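Local coordinates for hydroxyethylthiazole kinase (Pyrococcus horikoshii, PDB 3HPD), which probably phosphorylates the hydroxyl group of 4-methyl-5-beta-hydroxyethylthiazole with ATP and magnesium, a step of thiamine diphosphate biosynthesis, at residues 62-76 / 101-113. Residues are numbered along the deposited sequence; the frame is centred on the assembly and turned at random.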
loop_
_atom_site.group_PDB
_atom_site.type_symbol
_atom_site.label_atom_id
_atom_site.label_comp_id
_atom_site.label_asym_id
_atom_site.label_seq_id
_atom_site.Cartn_x
_atom_site.Cartn_y
_atom_site.Cartn_z
ATOM N N ILE A 62 -4.726 12.811 11.041
ATOM C CA ILE A 62 -5.379 11.617 11.567
ATOM C C ILE A 62 -6.446 11.161 10.575
ATOM O O ILE A 62 -7.309 11.939 10.173
ATOM C CB ILE A 62 -6.041 11.898 12.938
ATOM C CG1 ILE A 62 -4.965 12.277 13.961
ATOM C CG2 ILE A 62 -6.809 10.662 13.411
ATOM C CD1 ILE A 62 -5.514 12.756 15.295
ATOM N N ASN A 63 -6.372 9.896 10.181
ATOM C CA ASN A 63 -7.302 9.316 9.216
ATOM C C ASN A 63 -7.800 7.989 9.795
ATOM O O ASN A 63 -7.019 7.059 9.978
ATOM C CB ASN A 63 -6.558 9.087 7.894
ATOM C CG ASN A 63 -7.458 8.574 6.798
ATOM O OD1 ASN A 63 -8.226 7.638 7.001
ATOM N ND2 ASN A 63 -7.359 9.179 5.618
ATOM N N ILE A 64 -9.099 7.903 10.070
ATOM C CA ILE A 64 -9.690 6.705 10.676
ATOM C C ILE A 64 -10.199 5.634 9.711
ATOM O O ILE A 64 -10.954 4.750 10.117
ATOM C CB ILE A 64 -10.869 7.093 11.596
ATOM C CG1 ILE A 64 -12.014 7.678 10.759
ATOM C CG2 ILE A 64 -10.409 8.111 12.628
ATOM C CD1 ILE A 64 -13.263 8.018 11.569
ATOM N N GLY A 65 -9.775 5.705 8.452
ATOM C CA GLY A 65 -10.223 4.755 7.440
ATOM C C GLY A 65 -10.233 3.269 7.771
ATOM O O GLY A 65 -11.135 2.541 7.347
ATOM N N THR A 66 -9.228 2.804 8.506
ATOM C CA THR A 66 -9.150 1.390 8.873
ATOM C C THR A 66 -8.819 1.253 10.353
ATOM O O THR A 66 -7.974 0.450 10.736
ATOM C CB THR A 66 -8.057 0.652 8.064
ATOM O OG1 THR A 66 -6.791 1.294 8.271
ATOM C CG2 THR A 66 -8.392 0.655 6.573
ATOM N N LEU A 67 -9.499 2.028 11.186
ATOM C CA LEU A 67 -9.237 1.996 12.618
ATOM C C LEU A 67 -9.689 0.745 13.361
ATOM O O LEU A 67 -10.462 -0.063 12.850
ATOM C CB LEU A 67 -9.875 3.214 13.301
ATOM C CG LEU A 67 -11.362 3.554 13.098
ATOM C CD1 LEU A 67 -12.164 2.355 12.617
ATOM C CD2 LEU A 67 -11.921 4.091 14.412
ATOM N N ASP A 68 -9.161 0.597 14.570
ATOM C CA ASP A 68 -9.527 -0.478 15.483
ATOM C C ASP A 68 -9.241 0.078 16.877
ATOM O O ASP A 68 -8.807 1.230 16.999
ATOM C CB ASP A 68 -8.770 -1.796 15.205
ATOM C CG ASP A 68 -7.257 -1.664 15.290
ATOM O OD1 ASP A 68 -6.753 -0.915 16.150
ATOM O OD2 ASP A 68 -6.570 -2.351 14.500
ATOM N N SER A 69 -9.499 -0.701 17.924
ATOM C CA SER A 69 -9.284 -0.210 19.283
ATOM C C SER A 69 -7.859 0.275 19.535
ATOM O O SER A 69 -7.653 1.275 20.227
ATOM C CB SER A 69 -9.660 -1.289 20.309
ATOM O OG SER A 69 -8.886 -2.462 20.140
ATOM N N GLY A 70 -6.884 -0.427 18.969
ATOM C CA GLY A 70 -5.496 -0.042 19.152
ATOM C C GLY A 70 -5.169 1.293 18.508
ATOM O O GLY A 70 -4.554 2.158 19.132
ATOM N N TRP A 71 -5.576 1.470 17.255
ATOM C CA TRP A 71 -5.302 2.720 16.558
ATOM C C TRP A 71 -6.086 3.882 17.151
ATOM O O TRP A 71 -5.616 5.020 17.147
ATOM C CB TRP A 71 -5.606 2.577 15.063
ATOM C CG TRP A 71 -4.585 1.743 14.349
ATOM C CD1 TRP A 71 -4.419 0.389 14.441
ATOM C CD2 TRP A 71 -3.543 2.215 13.487
ATOM N NE1 TRP A 71 -3.334 -0.011 13.693
ATOM C CE2 TRP A 71 -2.777 1.092 13.097
ATOM C CE3 TRP A 71 -3.175 3.480 13.010
ATOM C CZ2 TRP A 71 -1.669 1.195 12.249
ATOM C CZ3 TRP A 71 -2.068 3.582 12.165
ATOM C CH2 TRP A 71 -1.330 2.446 11.798
ATOM N N ARG A 72 -7.278 3.599 17.666
ATOM C CA ARG A 72 -8.101 4.647 18.269
ATOM C C ARG A 72 -7.346 5.251 19.447
ATOM O O ARG A 72 -7.300 6.469 19.617
ATOM C CB ARG A 72 -9.429 4.076 18.766
ATOM C CG ARG A 72 -10.385 5.140 19.301
ATOM C CD ARG A 72 -11.544 4.517 20.067
ATOM N NE ARG A 72 -11.127 4.081 21.393
ATOM C CZ ARG A 72 -10.925 4.903 22.419
ATOM N NH1 ARG A 72 -11.112 6.208 22.273
ATOM N NH2 ARG A 72 -10.521 4.423 23.587
ATOM N N ARG A 73 -6.759 4.381 20.259
ATOM C CA ARG A 73 -5.998 4.806 21.426
ATOM C C ARG A 73 -4.864 5.727 20.985
ATOM O O ARG A 73 -4.637 6.783 21.583
ATOM C CB ARG A 73 -5.435 3.580 22.142
ATOM C CG ARG A 73 -4.996 3.821 23.571
ATOM C CD ARG A 73 -4.633 2.500 24.234
ATOM N NE ARG A 73 -5.684 1.502 24.037
ATOM C CZ ARG A 73 -5.514 0.355 23.386
ATOM N NH1 ARG A 73 -4.332 0.050 22.864
ATOM N NH2 ARG A 73 -6.531 -0.488 23.248
ATOM N N SER A 74 -4.159 5.331 19.927
ATOM C CA SER A 74 -3.057 6.133 19.408
ATOM C C SER A 74 -3.537 7.481 18.870
ATOM O O SER A 74 -2.908 8.511 19.107
ATOM C CB SER A 74 -2.318 5.374 18.300
ATOM O OG SER A 74 -1.595 4.267 18.823
ATOM N N MET A 75 -4.650 7.471 18.145
ATOM C CA MET A 75 -5.192 8.697 17.568
ATOM C C MET A 75 -5.665 9.704 18.611
ATOM O O MET A 75 -5.440 10.909 18.471
ATOM C CB MET A 75 -6.337 8.357 16.618
ATOM C CG MET A 75 -5.875 7.607 15.382
ATOM S SD MET A 75 -7.256 6.963 14.437
ATOM C CE MET A 75 -6.378 6.108 13.117
ATOM N N VAL A 76 -6.323 9.212 19.655
ATOM C CA VAL A 76 -6.809 10.091 20.710
ATOM C C VAL A 76 -5.630 10.660 21.493
ATOM O O VAL A 76 -5.610 11.845 21.827
ATOM C CB VAL A 76 -7.762 9.332 21.660
ATOM C CG1 VAL A 76 -8.080 10.185 22.876
ATOM C CG2 VAL A 76 -9.054 8.981 20.914
ATOM N N PHE A 101 -19.002 3.338 15.429
ATOM C CA PHE A 101 -17.611 3.329 15.872
ATOM C C PHE A 101 -16.832 4.494 15.263
ATOM O O PHE A 101 -16.106 5.197 15.963
ATOM C CB PHE A 101 -16.960 1.990 15.493
ATOM C CG PHE A 101 -15.562 1.805 16.026
ATOM C CD1 PHE A 101 -15.256 2.107 17.351
ATOM C CD2 PHE A 101 -14.556 1.286 15.209
ATOM C CE1 PHE A 101 -13.972 1.892 17.857
ATOM C CE2 PHE A 101 -13.271 1.066 15.705
ATOM C CZ PHE A 101 -12.978 1.370 17.032
ATOM N N ARG A 102 -16.992 4.705 13.959
ATOM C CA ARG A 102 -16.291 5.787 13.279
ATOM C C ARG A 102 -16.831 7.156 13.668
ATOM O O ARG A 102 -16.072 8.111 13.815
ATOM C CB ARG A 102 -16.373 5.588 11.765
ATOM C CG ARG A 102 -15.682 4.312 11.344
ATOM C CD ARG A 102 -15.755 4.060 9.862
ATOM N NE ARG A 102 -15.065 2.815 9.550
ATOM C CZ ARG A 102 -14.151 2.686 8.599
ATOM N NH1 ARG A 102 -13.813 3.732 7.856
ATOM N NH2 ARG A 102 -13.566 1.512 8.403
ATOM N N THR A 103 -18.145 7.245 13.841
ATOM C CA THR A 103 -18.769 8.501 14.237
ATOM C C THR A 103 -18.319 8.843 15.655
ATOM O O THR A 103 -17.948 9.983 15.950
ATOM C CB THR A 103 -20.307 8.385 14.216
ATOM O OG1 THR A 103 -20.737 8.007 12.903
ATOM C CG2 THR A 103 -20.951 9.719 14.589
ATOM N N ARG A 104 -18.351 7.840 16.528
ATOM C CA ARG A 104 -17.956 8.016 17.922
ATOM C C ARG A 104 -16.510 8.480 18.069
ATOM O O ARG A 104 -16.231 9.449 18.780
ATOM C CB ARG A 104 -18.166 6.709 18.700
ATOM C CG ARG A 104 -17.610 6.743 20.116
ATOM C CD ARG A 104 -18.064 5.553 20.967
ATOM N NE ARG A 104 -17.605 4.257 20.464
ATOM C CZ ARG A 104 -18.371 3.397 19.798
ATOM N NH1 ARG A 104 -19.640 3.692 19.548
ATOM N NH2 ARG A 104 -17.876 2.234 19.395
ATOM N N VAL A 105 -15.592 7.791 17.401
ATOM C CA VAL A 105 -14.180 8.152 17.480
ATOM C C VAL A 105 -13.925 9.539 16.892
ATOM O O VAL A 105 -13.121 10.307 17.424
ATOM C CB VAL A 105 -13.297 7.113 16.755
ATOM C CG1 VAL A 105 -11.843 7.559 16.768
ATOM C CG2 VAL A 105 -13.443 5.752 17.435
ATOM N N SER A 106 -14.610 9.867 15.802
ATOM C CA SER A 106 -14.440 11.177 15.184
ATOM C C SER A 106 -14.858 12.281 16.158
ATOM O O SER A 106 -14.150 13.273 16.323
ATOM C CB SER A 106 -15.276 11.280 13.904
ATOM O OG SER A 106 -14.822 10.364 12.926
ATOM N N LEU A 107 -16.006 12.104 16.802
ATOM C CA LEU A 107 -16.498 13.101 17.750
ATOM C C LEU A 107 -15.593 13.212 18.972
ATOM O O LEU A 107 -15.437 14.292 19.543
ATOM C CB LEU A 107 -17.929 12.761 18.183
ATOM C CG LEU A 107 -18.977 12.859 17.068
ATOM C CD1 LEU A 107 -20.348 12.451 17.595
ATOM C CD2 LEU A 107 -19.006 14.283 16.528
ATOM N N GLU A 108 -14.990 12.093 19.360
ATOM C CA GLU A 108 -14.090 12.050 20.504
ATOM C C GLU A 108 -12.862 12.918 20.223
ATOM O O GLU A 108 -12.398 13.671 21.083
ATOM C CB GLU A 108 -13.667 10.603 20.760
ATOM C CG GLU A 108 -12.941 10.370 22.064
ATOM C CD GLU A 108 -12.628 8.901 22.287
ATOM O OE1 GLU A 108 -13.240 8.053 21.600
ATOM O OE2 GLU A 108 -11.782 8.596 23.155
ATOM N N ILE A 109 -12.339 12.806 19.008
ATOM C CA ILE A 109 -11.176 13.582 18.598
ATOM C C ILE A 109 -11.567 15.055 18.448
ATOM O O ILE A 109 -10.833 15.953 18.870
ATOM C CB ILE A 109 -10.616 13.035 17.265
ATOM C CG1 ILE A 109 -10.020 11.643 17.502
ATOM C CG2 ILE A 109 -9.577 13.995 16.681
ATOM C CD1 ILE A 109 -9.612 10.919 16.238
ATOM N N LEU A 110 -12.732 15.295 17.854
ATOM C CA LEU A 110 -13.220 16.656 17.663
ATOM C C LEU A 110 -13.474 17.353 18.999
ATOM O O LEU A 110 -13.302 18.568 19.118
ATOM C CB LEU A 110 -14.507 16.642 16.828
ATOM C CG LEU A 110 -14.310 16.402 15.330
ATOM C CD1 LEU A 110 -15.623 16.015 14.671
ATOM C CD2 LEU A 110 -13.732 17.661 14.700
ATOM N N SER A 111 -13.879 16.582 20.002
ATOM C CA SER A 111 -14.153 17.141 21.320
ATOM C C SER A 111 -12.869 17.688 21.932
ATOM O O SER A 111 -12.880 18.712 22.610
ATOM C CB SER A 111 -14.747 16.075 22.242
ATOM O OG SER A 111 -15.129 16.645 23.481
ATOM N N ARG A 112 -11.761 16.999 21.689
ATOM C CA ARG A 112 -10.481 17.445 22.210
ATOM C C ARG A 112 -9.981 18.634 21.396
ATOM O O ARG A 112 -9.280 19.500 21.918
ATOM C CB ARG A 112 -9.486 16.288 22.196
ATOM C CG ARG A 112 -9.861 15.220 23.216
ATOM C CD ARG A 112 -8.986 13.992 23.128
ATOM N NE ARG A 112 -9.245 13.061 24.225
ATOM C CZ ARG A 112 -10.401 12.433 24.429
ATOM N NH1 ARG A 112 -11.428 12.626 23.610
ATOM N NH2 ARG A 112 -10.527 11.601 25.454
ATOM N N GLY A 113 -10.356 18.681 20.120
ATOM C CA GLY A 113 -9.967 19.800 19.281
ATOM C C GLY A 113 -9.007 19.527 18.142
ATOM O O GLY A 113 -7.926 18.973 18.343
#
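Val76 and Ile109 mark the tightest backbone register (CA to CA 6.0 Å) between helices 69-76 and 101-112, whose axes approach to 10.5 Å and run nearly parallel at 14°, beside parallel strands. Beneath them, Ile109 CD1 lies 4.0 Å from Ile62 CG2 on strand 59-63 and also meets Met75 CB, so the helices pack on the sheet as well as on each other. Farther along, Leu67 lays CD2 over one face of the Phe101 ring, a CH-pi contact with CD2 4.0 Å from the centroid and 30° off the normal. The same methyl meets Val105 CG2 tip to tip. Arg72 has CG anti to its backbone N (chi1 -175°), which runs its CD across Val105 CG2 at 3.5 Å; a bend at chi3 then turns the guanidinium to Glu108. There NH1 faces both carboxylate oxygens, nearer Glu108 OE2 at 2.6 Å, a salt bridge with nearly coplanar groups, which fits the weak angle of its hydrogen bond to OE2. With an alanine in place of Arg72, Glu108 would probably lose its charged mate across the helices and Val105 the aliphatic chain lying over it. Val76 CG1 sits 3.4 Å from Arg112 NE, over one face of a guanidinium that adds only a long charge contact to Glu108, its NE pairing with Glu80. At the loop, Arg102 NH1 and NH2 share Gly65 O through two weak bonds, the shorter 2.8 Å from NH2; Val94 O takes another from NH1, and Glu49 of the second subunit pairs with NE. The chemistry thus grades from an apolar seam to a partly exposed ionic end, while buried Arg102 ties the loop after strand 59-63, near the predicted substrate-binding Gly192, to a subunit interface.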